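Local coordinates for preproptth (Bombyx mori, PDB 5AOQ), which acts as the prothoracicotropic hormone, a cystine-knot neurohormone that binds the receptor tyrosine kinase Torso and takes part in timing metamorphosis, at the interface of chains A and B and the interface of chains C and B. Residues are numbered along the deposited sequence; one frame, centred on the assembly and turned at random. Chains: chain A/B, Preproptth; chain C, Torso.

Contact 1 joins the two hormone chains, A and B, while contact 2 places chain B against the receptor chain C; the centres of their C-alpha atoms lie about 43 Å apart. Chain B belongs to both but lends different loop residues to each: B:Pro14 to B:Thr16 near its ordered start in contact 1, B:Asn29 and B:Arg67 with B:Glu68 in contact 2. The long hormone strands run between the two ends. One end thus probably helps hold the hormone dimer together while the far end meets the first fibronectin type III domain of Torso, and the assembly holds two copies of each protein.

Contact 1: the interface of chains A and B. Residues chain A 98-100; chain B 14-16.
B:Thr16 and A:Thr99 meet through small side-chain groups where the loop following strand 85-97 of chain A passes the N-terminal stretch of chain B. The methyl CG2 of B:Thr16 lies alongside A:Thr99, 3.8 Å from its hydroxyl OG1 and a little further from its CB. This is van der Waals contact, and the two short side chains approach obliquely. In B:Thr16 the hydroxyl is anti to the backbone nitrogen (chi1 178°), and the methyl is the branch that makes the contact. A:Thr99 has nearly the same torsion, but there the CB-OG1 edge lies flank to flank with the CB-CG2 bond of B:Thr16, while its own methyl is turned away.

One residue further along, A:Arg100 reaches B:Pro14. Its chain runs extended from CG to NE and carries the guanidinium group onto one face of the proline ring. NH2 sits over that face, 3.4 Å from CD of B:Pro14, while NE is 3.7 Å from CB of the same ring. The two flat groups are inclined by about 35°, so the NH2 and NE side of the guanidinium does the touching and NH1 points away from the ring. The guanidinium packs on the ring by van der Waals contact.

Between the two pairs, B:Cys15 adds little: its SG stays 4.5 Å from the carbonyl O of A:Cys98. A:Cys98 itself belongs to the cystine knot, being disulfide-bonded to A:Cys48 within its own chain. The patch therefore sets the N-terminal segment of one hormone chain against the residues just beyond the knot of the other, and probably helps hold that segment in place within the hormone dimer.

Contact 2: the interface of chains C and B. Residues chain C 70, 113; chain B 29, 67-68.
C:Thr113 of the receptor sits between B:Arg67 and B:Glu68 of the hormone, bringing a loop of the first fibronectin type III domain of Torso against the tip of a cystine-knot chain. The receptor loop joins strands 107-111 and 118-124; the hormone pair comes directly after the long strand 55-66.

A hydrogen bond runs from the guanidinium NH2 of B:Arg67 to the hydroxyl OG1 of C:Thr113, at 2.8 Å. Arginine must be the donor, and the threonine oxygen accepts. The approach is bent: OG1 lies near the extension of the CZ-NH2 bond, with a CZ-NH2-OG1 angle of about 156°, and somewhat off the guanidinium plane, so neither N-H aims squarely at it. A turn at chi3 (-58°) in the otherwise extended arginine chain swings the guanidinium towards the receptor.

Van der Waals contact comes from the other branch of the same threonine. Its methyl CG2 is anti to the backbone nitrogen, with OG1 on the side of that nitrogen (chi1 -56°), and the two branches thereby serve different hormone residues. CG2 lies 3.9 Å from CG of B:Glu68 and 3.5 Å from the carboxylate oxygen OE2, the two side chains arriving from opposite directions. The glutamate chain is extended beyond CG, which lays its methylene and carboxylate along the methyl.

A looser approach is made by two amides, C:Asn70 between strands 63-68 and 71-75, and B:Asn29 between hormone strands 20-24 and 35-39. Their side-chain oxygens OD1 are 4.3 Å apart, which is proximity and not a bond, yet each residue loses some 20 Å² of surface to the partner chain.

Contact 1: the interface of chains A and B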
# COMPACT_ATOMS: atom_id res chain seq x y z
N CYS A 98 -4.45 4.29 29.89
CA CYS A 98 -4.77 3.89 31.26
C CYS A 98 -6.24 4.18 31.54
O CYS A 98 -6.58 4.76 32.57
CB CYS A 98 -3.87 4.62 32.26
SG CYS A 98 -3.87 3.88 33.91
N THR A 99 -7.10 3.78 30.61
CA THR A 99 -8.54 3.93 30.78
C THR A 99 -9.13 2.67 31.40
O THR A 99 -8.70 1.55 31.10
CB THR A 99 -9.24 4.24 29.44
OG1 THR A 99 -10.63 4.48 29.66
CG2 THR A 99 -9.06 3.10 28.45
N ARG A 100 -10.12 2.86 32.27
CA ARG A 100 -10.76 1.77 32.99
C ARG A 100 -11.80 1.03 32.15
O ARG A 100 -12.40 0.06 32.60
CB ARG A 100 -11.42 2.30 34.26
CG ARG A 100 -12.38 3.45 33.99
CD ARG A 100 -13.13 3.90 35.22
NE ARG A 100 -13.75 5.20 35.00
CZ ARG A 100 -14.77 5.42 34.18
NH1 ARG A 100 -15.31 4.42 33.50
NH2 ARG A 100 -15.27 6.64 34.04
N PRO B 14 -13.60 10.02 33.97
CA PRO B 14 -12.31 9.40 34.30
C PRO B 14 -11.11 10.33 34.07
O PRO B 14 -11.25 11.37 33.43
CB PRO B 14 -12.26 8.20 33.35
CG PRO B 14 -13.06 8.63 32.17
CD PRO B 14 -14.15 9.51 32.71
N CYS B 15 -9.96 9.94 34.60
CA CYS B 15 -8.75 10.74 34.49
C CYS B 15 -8.29 10.86 33.04
O CYS B 15 -7.82 11.92 32.61
CB CYS B 15 -7.62 10.12 35.32
SG CYS B 15 -6.71 8.83 34.45
N THR B 16 -8.43 9.77 32.29
CA THR B 16 -7.99 9.72 30.90
C THR B 16 -8.60 10.84 30.07
O THR B 16 -9.76 11.20 30.25
CB THR B 16 -8.36 8.37 30.24
OG1 THR B 16 -7.95 8.37 28.87
CG2 THR B 16 -9.86 8.11 30.32

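Contact 2: the interface of chains C and B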
# COMPACT_ATOMS: atom_id res chain seq x y z
N ASN C 70 -14.04 12.10 -10.25
CA ASN C 70 -12.88 11.23 -10.25
C ASN C 70 -13.21 9.78 -10.65
O ASN C 70 -12.36 8.90 -10.56
CB ASN C 70 -12.23 11.24 -8.86
CG ASN C 70 -10.71 11.24 -8.92
OD1 ASN C 70 -10.11 10.66 -9.82
ND2 ASN C 70 -10.08 11.90 -7.95
N THR C 113 -8.82 10.43 -14.67
CA THR C 113 -7.67 11.25 -14.33
C THR C 113 -7.83 12.63 -14.96
O THR C 113 -7.86 12.76 -16.19
CB THR C 113 -6.35 10.61 -14.80
OG1 THR C 113 -6.24 9.29 -14.26
CG2 THR C 113 -5.16 11.45 -14.37
N ASN B 29 -7.00 7.84 -4.81
CA ASN B 29 -5.66 7.68 -5.38
C ASN B 29 -4.69 7.02 -4.41
O ASN B 29 -3.65 6.51 -4.83
CB ASN B 29 -5.12 9.05 -5.80
CG ASN B 29 -5.82 9.60 -7.03
OD1 ASN B 29 -6.82 9.05 -7.49
ND2 ASN B 29 -5.31 10.70 -7.56
N ARG B 67 0.24 7.87 -10.55
CA ARG B 67 0.89 8.30 -11.79
C ARG B 67 1.03 9.82 -11.92
O ARG B 67 2.03 10.31 -12.45
CB ARG B 67 0.11 7.77 -13.00
CG ARG B 67 -0.16 6.27 -12.97
CD ARG B 67 -1.16 5.86 -14.05
NE ARG B 67 -2.44 6.55 -13.92
CZ ARG B 67 -3.52 6.26 -14.63
NH1 ARG B 67 -3.50 5.29 -15.52
NH2 ARG B 67 -4.64 6.95 -14.43
N GLU B 68 0.01 10.55 -11.46
CA GLU B 68 -0.05 12.00 -11.64
C GLU B 68 1.20 12.71 -11.12
O GLU B 68 1.55 13.80 -11.59
CB GLU B 68 -1.28 12.57 -10.95
CG GLU B 68 -2.60 12.03 -11.47
CD GLU B 68 -3.80 12.62 -10.76
OE1 GLU B 68 -3.62 13.61 -10.02
OE2 GLU B 68 -4.92 12.09 -10.93